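Transmembrane protein (Bartonella henselae, PDB 3PAM) probably serves as part of the solute-binding component of an ABC-type oligopeptide transport system, in the family 5 group of bacterial extracellular binding proteins. Local coordinates at residues P80-D84 with G85-I89; V143-A146 with F147-N150; S166-Q169 with N170-M174; D234-A237 with A238-L242. All coordinates share one frame; numbering follows the deposited sequence.

Contact 1. Residues P80-D84 with G85-I89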
loop_
_atom_site.group_PDB
_atom_site.type_symbol
_atom_site.label_atom_id
_atom_site.label_comp_id
_atom_site.label_asym_id
_atom_site.label_seq_id
_atom_site.Cartn_x
_atom_site.Cartn_y
_atom_site.Cartn_z
ATOM N N PRO A 80 13.004 9.721 3.650
ATOM C CA PRO A 80 13.291 11.036 4.202
ATOM C C PRO A 80 12.063 11.937 4.293
ATOM O O PRO A 80 11.863 12.568 5.325
ATOM C CB PRO A 80 14.339 11.621 3.226
ATOM C CG PRO A 80 14.539 10.579 2.145
ATOM C CD PRO A 80 14.067 9.289 2.723
ATOM N N GLU A 81 11.243 11.987 3.245
ATOM C CA GLU A 81 10.036 12.825 3.268
ATOM C C GLU A 81 9.054 12.341 4.355
ATOM O O GLU A 81 8.362 13.149 4.971
ATOM C CB GLU A 81 9.323 12.885 1.903
ATOM C CG GLU A 81 10.196 12.742 0.669
ATOM C CD GLU A 81 10.086 11.367 0.009
ATOM O OE1 GLU A 81 9.142 11.148 -0.778
ATOM O OE2 GLU A 81 10.965 10.512 0.252
ATOM N N VAL A 82 9.012 11.026 4.571
ATOM C CA VAL A 82 8.163 10.406 5.595
ATOM C C VAL A 82 8.745 10.578 7.008
ATOM O O VAL A 82 7.987 10.722 7.971
ATOM C CB VAL A 82 7.927 8.889 5.316
ATOM C CG1 VAL A 82 6.932 8.308 6.299
ATOM C CG2 VAL A 82 7.439 8.665 3.900
HETATM N N MSE A 83 10.075 10.551 7.126
HETATM C CA MSE A 83 10.740 10.828 8.402
HETATM C C MSE A 83 10.457 12.236 8.927
HETATM O O MSE A 83 10.376 12.432 10.139
HETATM C CB MSE A 83 12.259 10.617 8.316
HETATM C CG MSE A 83 12.758 9.243 8.794
HETATM SE SE MSE A 83 12.316 8.718 10.659
HETATM C CE MSE A 83 13.937 9.326 11.566
ATOM N N ASP A 84 10.306 13.204 8.023
ATOM C CA ASP A 84 10.163 14.614 8.428
ATOM C C ASP A 84 8.730 15.167 8.422
ATOM O O ASP A 84 8.487 16.254 8.931
ATOM C CB ASP A 84 11.127 15.535 7.648
ATOM C CG ASP A 84 10.817 15.610 6.155
ATOM O OD1 ASP A 84 11.751 15.865 5.368
ATOM O OD2 ASP A 84 9.648 15.425 5.762
ATOM N N GLY A 85 7.785 14.414 7.863
ATOM C CA GLY A 85 6.372 14.814 7.881
ATOM C C GLY A 85 5.977 15.663 6.690
ATOM O O GLY A 85 4.872 16.209 6.638
ATOM N N SER A 86 6.898 15.760 5.735
ATOM C CA SER A 86 6.676 16.432 4.457
ATOM C C SER A 86 5.746 15.607 3.565
ATOM O O SER A 86 4.832 16.147 2.936
ATOM C CB SER A 86 8.027 16.692 3.773
ATOM O OG SER A 86 8.024 16.294 2.410
ATOM N N TRP A 87 5.974 14.295 3.546
ATOM C CA TRP A 87 5.259 13.371 2.674
ATOM C C TRP A 87 3.750 13.547 2.730
ATOM O O TRP A 87 3.179 13.705 3.797
ATOM C CB TRP A 87 5.636 11.936 3.037
ATOM C CG TRP A 87 5.050 10.896 2.143
ATOM C CD1 TRP A 87 5.655 10.313 1.071
ATOM C CD2 TRP A 87 3.741 10.306 2.238
ATOM N NE1 TRP A 87 4.814 9.383 0.500
ATOM C CE2 TRP A 87 3.631 9.367 1.190
ATOM C CE3 TRP A 87 2.661 10.465 3.118
ATOM C CZ2 TRP A 87 2.488 8.599 0.992
ATOM C CZ3 TRP A 87 1.512 9.708 2.915
ATOM C CH2 TRP A 87 1.435 8.781 1.866
ATOM N N ARG A 88 3.123 13.545 1.559
ATOM C CA ARG A 88 1.669 13.488 1.421
ATOM C C ARG A 88 1.378 12.623 0.199
ATOM O O ARG A 88 2.171 12.606 -0.745
ATOM C CB ARG A 88 1.060 14.893 1.269
ATOM N N ILE A 89 0.272 11.885 0.214
ATOM C CA ILE A 89 -0.065 11.024 -0.923
ATOM C C ILE A 89 -0.296 11.856 -2.182
ATOM O O ILE A 89 -0.836 12.965 -2.105
ATOM C CB ILE A 89 -1.280 10.098 -0.637
ATOM C CG1 ILE A 89 -1.322 8.936 -1.640
ATOM C CG2 ILE A 89 -2.623 10.864 -0.603
ATOM C CD1 ILE A 89 -0.546 7.742 -1.189
#
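Gly85 turns back on Glu81 at a helix C-cap, where the short helix 80-84 runs out and Gly85 is the first residue to leave helical angles. Its positive phi, 89°, a value readily open to glycine, turns the chain out of the helix. The amide of Gly85 still reaches Glu81 O at 3.2 Å, but the bond is bent and weak. Ser86 follows with a second weak bond, its N lying 3.1 Å from the same oxygen, while its OG touches Glu81 CB at 3.7 Å. The Trp87 amide supplies the straightest of the three, with N 3.0 Å from Glu81 O and an angle at the hydrogen of 165°; it approaches from well above the carbonyl plane, off the lone pairs. Glu81 O thus receives three successive amides, two of them weakly. The side chain of Trp87 has CG anti to the backbone N (chi1 -175°), which lays the indole beside Val82. There Val82 CG2 makes a CH-pi contact over one face, 4.0 Å from the centroid of the five-membered ring. At the indole edge, near the ring plane, Glu81 OE1 stands 4.0 Å from Trp87 CD1. Ile247 of helix 232-249 touches both Val82 and Trp87. Further along, Ile89 N, hydrogen-bonded to Glu48 OE1, sits 3.6 Å above the plane of the Trp87 ring, toward its rim and on the face turned away from Val82 CG2.

Contact 2. Residues V143-A146 with F147-N150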
loop_
_atom_site.group_PDB
_atom_site.type_symbol
_atom_site.label_atom_id
_atom_site.label_comp_id
_atom_site.label_asym_id
_atom_site.label_seq_id
_atom_site.Cartn_x
_atom_site.Cartn_y
_atom_site.Cartn_z
ATOM N N VAL A 143 -13.650 0.394 -9.528
ATOM C CA VAL A 143 -12.423 1.052 -9.075
ATOM C C VAL A 143 -11.189 0.383 -9.692
ATOM O O VAL A 143 -10.233 1.056 -10.094
ATOM C CB VAL A 143 -12.298 1.063 -7.524
ATOM C CG1 VAL A 143 -10.924 1.598 -7.075
ATOM C CG2 VAL A 143 -13.395 1.890 -6.908
ATOM N N ALA A 144 -11.230 -0.945 -9.757
ATOM C CA ALA A 144 -10.155 -1.730 -10.327
ATOM C C ALA A 144 -10.020 -1.462 -11.836
ATOM O O ALA A 144 -8.911 -1.455 -12.376
ATOM C CB ALA A 144 -10.357 -3.207 -10.042
ATOM N N LEU A 145 -11.148 -1.231 -12.494
ATOM C CA LEU A 145 -11.183 -0.969 -13.930
ATOM C C LEU A 145 -10.618 0.399 -14.239
ATOM O O LEU A 145 -9.929 0.579 -15.242
ATOM C CB LEU A 145 -12.608 -1.092 -14.450
ATOM C CG LEU A 145 -13.165 -2.505 -14.653
ATOM C CD1 LEU A 145 -14.671 -2.439 -14.854
ATOM C CD2 LEU A 145 -12.466 -3.185 -15.846
ATOM N N ALA A 146 -10.891 1.361 -13.367
ATOM C CA ALA A 146 -10.260 2.674 -13.451
ATOM C C ALA A 146 -8.744 2.573 -13.252
ATOM O O ALA A 146 -7.978 3.228 -13.942
ATOM C CB ALA A 146 -10.878 3.613 -12.417
ATOM N N PHE A 147 -8.305 1.755 -12.303
ATOM C CA PHE A 147 -6.870 1.524 -12.111
ATOM C C PHE A 147 -6.275 0.904 -13.369
ATOM O O PHE A 147 -5.219 1.324 -13.817
ATOM C CB PHE A 147 -6.612 0.658 -10.872
ATOM C CG PHE A 147 -5.168 0.630 -10.415
ATOM C CD1 PHE A 147 -4.285 1.660 -10.707
ATOM C CD2 PHE A 147 -4.706 -0.425 -9.648
ATOM C CE1 PHE A 147 -2.954 1.602 -10.260
ATOM C CE2 PHE A 147 -3.387 -0.470 -9.200
ATOM C CZ PHE A 147 -2.512 0.534 -9.503
ATOM N N GLN A 148 -6.988 -0.055 -13.959
ATOM C CA GLN A 148 -6.548 -0.735 -15.180
ATOM C C GLN A 148 -6.166 0.268 -16.275
ATOM O O GLN A 148 -5.096 0.159 -16.882
ATOM C CB GLN A 148 -7.626 -1.703 -15.678
ATOM C CG GLN A 148 -7.365 -2.302 -17.077
ATOM C CD GLN A 148 -8.439 -3.280 -17.478
ATOM O OE1 GLN A 148 -8.214 -4.487 -17.507
ATOM N NE2 GLN A 148 -9.629 -2.769 -17.767
ATOM N N SER A 149 -7.042 1.250 -16.484
ATOM C CA SER A 149 -6.838 2.328 -17.453
ATOM C C SER A 149 -5.588 3.182 -17.183
ATOM O O SER A 149 -4.846 3.526 -18.108
ATOM C CB SER A 149 -8.076 3.216 -17.486
ATOM O OG SER A 149 -7.753 4.483 -18.017
ATOM N N ASN A 150 -5.390 3.561 -15.925
ATOM C CA ASN A 150 -4.170 4.233 -15.508
ATOM C C ASN A 150 -2.914 3.411 -15.858
ATOM O O ASN A 150 -1.926 3.968 -16.312
ATOM C CB ASN A 150 -4.190 4.523 -14.004
ATOM C CG ASN A 150 -5.413 5.308 -13.573
ATOM O OD1 ASN A 150 -6.066 5.958 -14.384
ATOM N ND2 ASN A 150 -5.727 5.260 -12.280
#
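Phe147, Gln148, Ser149 and Asn150 each return an amide hydrogen to the carbonyl four residues earlier, which makes this part of helix 138-152 a plain example of alpha-helical pairing. Phe147 N lies 3.0 Å from Val143 O, and the bond from Gln148 N to Ala144 O is 2.9 Å long. The next two are a little longer: Ser149 N to Leu145 O spans 3.2 Å, and Asn150 N to Ala146 O spans 3.3 Å, although the last is the straightest, at 169°. All four carbonyls of 143-146 thus have a backbone donor. The side chain of Asn150 has CG anti to its own carbonyl carbon (chi1 -55°), a setting that brings CG within 3.3 Å of Ala146 O. In the same way Gln148 CB packs against Leu145 O, at 3.3 Å. Leu145 and Gln148 run side by side in the same direction, and both touch Ile160. The helix is the connection of a beta-alpha-beta unit, between strands 130-135 and 157-162. Ala144 also leans on Ile160 of the latter strand, Val143 and Phe147 face strand 252-257, and Ala146 meets Trp34 and Val35 of helix 32-38, while the Phe147 ring packs edge-to-face with Phe30 and at a slant with Phe8.

Contact 3. Residues S166-Q169 with N170-M174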
loop_
_atom_site.group_PDB
_atom_site.type_symbol
_atom_site.label_atom_id
_atom_site.label_comp_id
_atom_site.label_asym_id
_atom_site.label_seq_id
_atom_site.Cartn_x
_atom_site.Cartn_y
_atom_site.Cartn_z
ATOM N N SER A 166 -17.228 -17.761 -2.071
ATOM C CA SER A 166 -16.459 -18.976 -1.733
ATOM C C SER A 166 -15.042 -18.868 -2.320
ATOM O O SER A 166 -14.062 -18.933 -1.591
ATOM C CB SER A 166 -17.139 -20.237 -2.262
ATOM O OG SER A 166 -18.470 -19.965 -2.644
ATOM N N GLN A 167 -14.952 -18.686 -3.634
ATOM C CA GLN A 167 -13.659 -18.498 -4.278
ATOM C C GLN A 167 -12.882 -17.330 -3.665
ATOM O O GLN A 167 -11.725 -17.498 -3.291
ATOM C CB GLN A 167 -13.802 -18.300 -5.789
ATOM C CG GLN A 167 -12.472 -18.414 -6.525
ATOM C CD GLN A 167 -12.567 -18.030 -7.983
ATOM O OE1 GLN A 167 -13.658 -17.781 -8.496
ATOM N NE2 GLN A 167 -11.421 -17.987 -8.666
ATOM N N TYR A 168 -13.525 -16.170 -3.532
ATOM C CA TYR A 168 -12.834 -14.995 -3.035
ATOM C C TYR A 168 -12.223 -15.258 -1.656
ATOM O O TYR A 168 -11.061 -14.911 -1.408
ATOM C CB TYR A 168 -13.752 -13.767 -3.021
ATOM C CG TYR A 168 -13.050 -12.474 -2.649
ATOM C CD1 TYR A 168 -12.407 -11.689 -3.620
ATOM C CD2 TYR A 168 -13.041 -12.027 -1.340
ATOM C CE1 TYR A 168 -11.758 -10.500 -3.270
ATOM C CE2 TYR A 168 -12.413 -10.854 -0.986
ATOM C CZ TYR A 168 -11.777 -10.098 -1.949
ATOM O OH TYR A 168 -11.162 -8.944 -1.554
ATOM N N GLN A 169 -13.005 -15.861 -0.764
ATOM C CA GLN A 169 -12.524 -16.172 0.578
ATOM C C GLN A 169 -11.484 -17.289 0.582
ATOM O O GLN A 169 -10.562 -17.278 1.385
ATOM C CB GLN A 169 -13.695 -16.513 1.508
ATOM C CG GLN A 169 -14.430 -15.274 2.028
ATOM C CD GLN A 169 -13.606 -14.502 3.047
ATOM O OE1 GLN A 169 -13.039 -13.455 2.740
ATOM N NE2 GLN A 169 -13.526 -15.029 4.267
ATOM N N ASN A 170 -11.638 -18.255 -0.311
ATOM C CA ASN A 170 -10.669 -19.345 -0.429
ATOM C C ASN A 170 -9.308 -18.785 -0.822
ATOM O O ASN A 170 -8.265 -19.165 -0.283
ATOM C CB ASN A 170 -11.141 -20.357 -1.486
ATOM C CG ASN A 170 -10.246 -21.591 -1.577
ATOM O OD1 ASN A 170 -9.660 -21.862 -2.628
ATOM N ND2 ASN A 170 -10.156 -22.356 -0.484
ATOM N N ARG A 171 -9.345 -17.849 -1.755
ATOM C CA ARG A 171 -8.150 -17.301 -2.330
ATOM C C ARG A 171 -7.475 -16.298 -1.405
ATOM O O ARG A 171 -6.250 -16.263 -1.338
ATOM C CB ARG A 171 -8.425 -16.788 -3.752
ATOM C CG ARG A 171 -8.678 -17.970 -4.712
ATOM C CD ARG A 171 -8.927 -17.568 -6.152
ATOM N NE ARG A 171 -7.898 -16.673 -6.681
ATOM C CZ ARG A 171 -7.755 -16.374 -7.969
ATOM N NH1 ARG A 171 -8.573 -16.904 -8.867
ATOM N NH2 ARG A 171 -6.796 -15.547 -8.357
ATOM N N LEU A 172 -8.261 -15.512 -0.668
ATOM C CA LEU A 172 -7.687 -14.703 0.411
ATOM C C LEU A 172 -6.894 -15.584 1.385
ATOM O O LEU A 172 -5.781 -15.240 1.787
ATOM C CB LEU A 172 -8.762 -13.973 1.209
ATOM C CG LEU A 172 -9.058 -12.477 1.039
ATOM C CD1 LEU A 172 -9.916 -12.060 2.235
ATOM C CD2 LEU A 172 -7.832 -11.559 0.899
ATOM N N GLY A 173 -7.495 -16.711 1.761
ATOM C CA GLY A 173 -6.928 -17.632 2.729
ATOM C C GLY A 173 -5.640 -18.250 2.243
ATOM O O GLY A 173 -4.724 -18.460 3.032
HETATM N N MSE A 174 -5.558 -18.508 0.938
HETATM C CA MSE A 174 -4.382 -19.133 0.341
HETATM C C MSE A 174 -3.355 -18.119 -0.168
HETATM O O MSE A 174 -2.267 -18.500 -0.640
HETATM C CB MSE A 174 -4.808 -20.068 -0.792
HETATM C CG MSE A 174 -5.707 -21.233 -0.370
HETATM SE SE MSE A 174 -4.848 -22.395 0.955
HETATM C CE MSE A 174 -6.019 -23.976 0.818
#
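Four consecutive backbone bonds of the alpha-helical kind tie 166-169 to 170-174, from Asn170 N to Ser166 O at 2.8 Å through to Gly173 N and Gln169 O at 3.1 Å. On one flank, Gln167 and Arg171 lie alongside each other and point the same way, with Gln167 CG 3.7 Å from Arg171 CD. The chain of Gln167 is extended, whereas that of Arg171 bends at chi3 (52°); the amide end lies by the NH1 edge, near the guanidinium plane, and the two planes are turned 45° apart. The firmer polar partners of Arg171 come from beyond the helix: NE bonds to Asn176 O, and NH2 forms a salt bridge with Glu132 OE1, both using the NE-NH2 edge. Helix 165-174 is the helical part of a beta-alpha-beta crossover from strand 157-162 to strand 179-184, which passes over the intervening strand 130-135. Its inner flank carries Tyr168, whose ring meets Leu172 one turn on, with CE2 4.2 Å from Leu172 CG; both residues touch Ile180, and Tyr168 also reaches Met134. Gln169 also reaches Leu172, at a different branch, with OE1 3.5 Å from Leu172 CD1. That meeting depends on the bend of Gln169 at chi2 (-72°), which swings its amide round toward the next turn. A bound ethanol, probably from the crystallisation liquor, lies about 3 Å from the Arg171 side chain.

Contact 4. Residues D234-A237 with A238-L242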
loop_
_atom_site.group_PDB
_atom_site.type_symbol
_atom_site.label_atom_id
_atom_site.label_comp_id
_atom_site.label_asym_id
_atom_site.label_seq_id
_atom_site.Cartn_x
_atom_site.Cartn_y
_atom_site.Cartn_z
ATOM N N ASP A 234 5.818 6.515 24.685
ATOM C CA ASP A 234 6.499 5.399 24.005
ATOM C C ASP A 234 5.593 4.701 23.025
ATOM O O ASP A 234 6.033 4.295 21.969
ATOM C CB ASP A 234 7.055 4.386 25.002
ATOM C CG ASP A 234 8.255 4.909 25.734
ATOM O OD1 ASP A 234 8.700 6.015 25.384
ATOM O OD2 ASP A 234 8.756 4.234 26.666
ATOM N N PHE A 235 4.320 4.583 23.387
ATOM C CA PHE A 235 3.319 3.946 22.533
ATOM C C PHE A 235 3.014 4.741 21.265
ATOM O O PHE A 235 2.883 4.172 20.189
ATOM C CB PHE A 235 2.045 3.758 23.334
ATOM C CG PHE A 235 0.970 3.062 22.596
ATOM C CD1 PHE A 235 0.868 1.675 22.645
ATOM C CD2 PHE A 235 0.028 3.791 21.874
ATOM C CE1 PHE A 235 -0.155 1.025 21.972
ATOM C CE2 PHE A 235 -0.979 3.149 21.181
ATOM C CZ PHE A 235 -1.078 1.774 21.236
ATOM N N ILE A 236 2.892 6.057 21.410
ATOM C CA ILE A 236 2.627 6.962 20.279
ATOM C C ILE A 236 3.811 6.945 19.306
ATOM O O ILE A 236 3.624 6.922 18.088
ATOM C CB ILE A 236 2.287 8.413 20.793
ATOM C CG1 ILE A 236 0.869 8.438 21.399
ATOM C CG2 ILE A 236 2.461 9.485 19.702
ATOM C CD1 ILE A 236 0.599 9.577 22.351
ATOM N N ALA A 237 5.025 6.906 19.842
ATOM C CA ALA A 237 6.226 6.875 18.997
ATOM C C ALA A 237 6.386 5.540 18.251
ATOM O O ALA A 237 6.817 5.511 17.090
ATOM C CB ALA A 237 7.474 7.196 19.830
ATOM N N ALA A 238 6.026 4.443 18.913
ATOM C CA ALA A 238 6.071 3.132 18.271
ATOM C C ALA A 238 5.063 2.983 17.116
ATOM O O ALA A 238 5.415 2.475 16.039
ATOM C CB ALA A 238 5.900 2.050 19.278
ATOM N N VAL A 239 3.825 3.427 17.327
ATOM C CA VAL A 239 2.814 3.362 16.275
ATOM C C VAL A 239 3.165 4.309 15.135
ATOM O O VAL A 239 3.062 3.950 13.961
ATOM C CB VAL A 239 1.406 3.695 16.792
ATOM C CG1 VAL A 239 0.412 3.690 15.648
ATOM C CG2 VAL A 239 0.982 2.675 17.825
ATOM N N ARG A 240 3.578 5.521 15.493
ATOM C CA ARG A 240 3.987 6.505 14.497
ATOM C C ARG A 240 5.158 5.989 13.670
ATOM O O ARG A 240 5.168 6.126 12.441
ATOM C CB ARG A 240 4.280 7.864 15.146
ATOM C CG ARG A 240 3.246 8.922 14.747
ATOM C CD ARG A 240 2.597 9.647 15.921
ATOM N NE ARG A 240 3.387 10.787 16.384
ATOM C CZ ARG A 240 2.885 11.880 16.961
ATOM N NH1 ARG A 240 1.578 12.024 17.156
ATOM N NH2 ARG A 240 3.699 12.849 17.336
ATOM N N ALA A 241 6.123 5.352 14.322
ATOM C CA ALA A 241 7.244 4.798 13.578
ATOM C C ALA A 241 6.772 3.690 12.628
ATOM O O ALA A 241 7.182 3.649 11.466
ATOM C CB ALA A 241 8.322 4.319 14.502
ATOM N N LEU A 242 5.879 2.819 13.102
ATOM C CA LEU A 242 5.307 1.798 12.231
ATOM C C LEU A 242 4.612 2.392 11.002
ATOM O O LEU A 242 4.857 1.957 9.881
ATOM C CB LEU A 242 4.364 0.880 13.007
ATOM C CG LEU A 242 3.662 -0.223 12.203
ATOM C CD1 LEU A 242 4.676 -1.091 11.432
ATOM C CD2 LEU A 242 2.753 -1.088 13.091
#
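Asp234 meets Ala238 through the backbone, in the first of four alpha-helical bonds that join the turns of helix 232-249; Ala238 N is 3.1 Å from Asp234 O, and the methyl group of Ala238 rests near that oxygen. One residue on, Phe235 accepts from Val239 N at its carbonyl and also packs against the Val239 side chain. Its CG is anti to the backbone N (chi1 -177°), and the ring stands alongside Val239, so that Val239 CG2 lies over one face in a CH-pi contact, 4.2 Å from the ring centroid and 23° off its normal. The same methyl also touches Phe235 O, at 3.4 Å. Ile226 of helix 217-228 touches both residues, which places this flank on a helix-helix interface. Ile236 plays a similar part toward a charged partner: its CG2, anti to the backbone N, covers one face of the Arg240 guanidinium, 3.7 Å from Arg240 CZ and toward the rim of the group. Bends at chi2 and chi3 fold the arginine chain back toward the isoleucine, while NH1 makes its hydrogen bond to Ile55 O, so the planar group is held by a polar bond at one nitrogen and by a methyl over a face. Ala237 turns its small side chain to Glu66, Glu67 and Leu70 of helix 65-71. Its carbonyl receives Ala241 N at 2.9 Å, and Ala241 CB comes within 3.2 Å of the same Ala237 O.

The four contacts come one after another in sequence, without overlap. Contacts 2 and 3 lie on successive helices connecting parallel strands of the mixed six-stranded sheet, strand 157-162 following the first helix and preceding the second; their centres are about 22 Å apart. Contacts 1 and 4, about 16 Å apart centre to centre, are related otherwise: helix 80-84 and the loop after it pack on helix 232-249, which carries contact 4 and precedes strand 252-257. Across the chain's centre, contacts 1 and 3 stand opposite each other, as do contacts 2 and 4, with centres about 35 Å and 34 Å apart. Three stretches within helices and one helix end thus divide between sheet crossovers and the packing around helix 232-249.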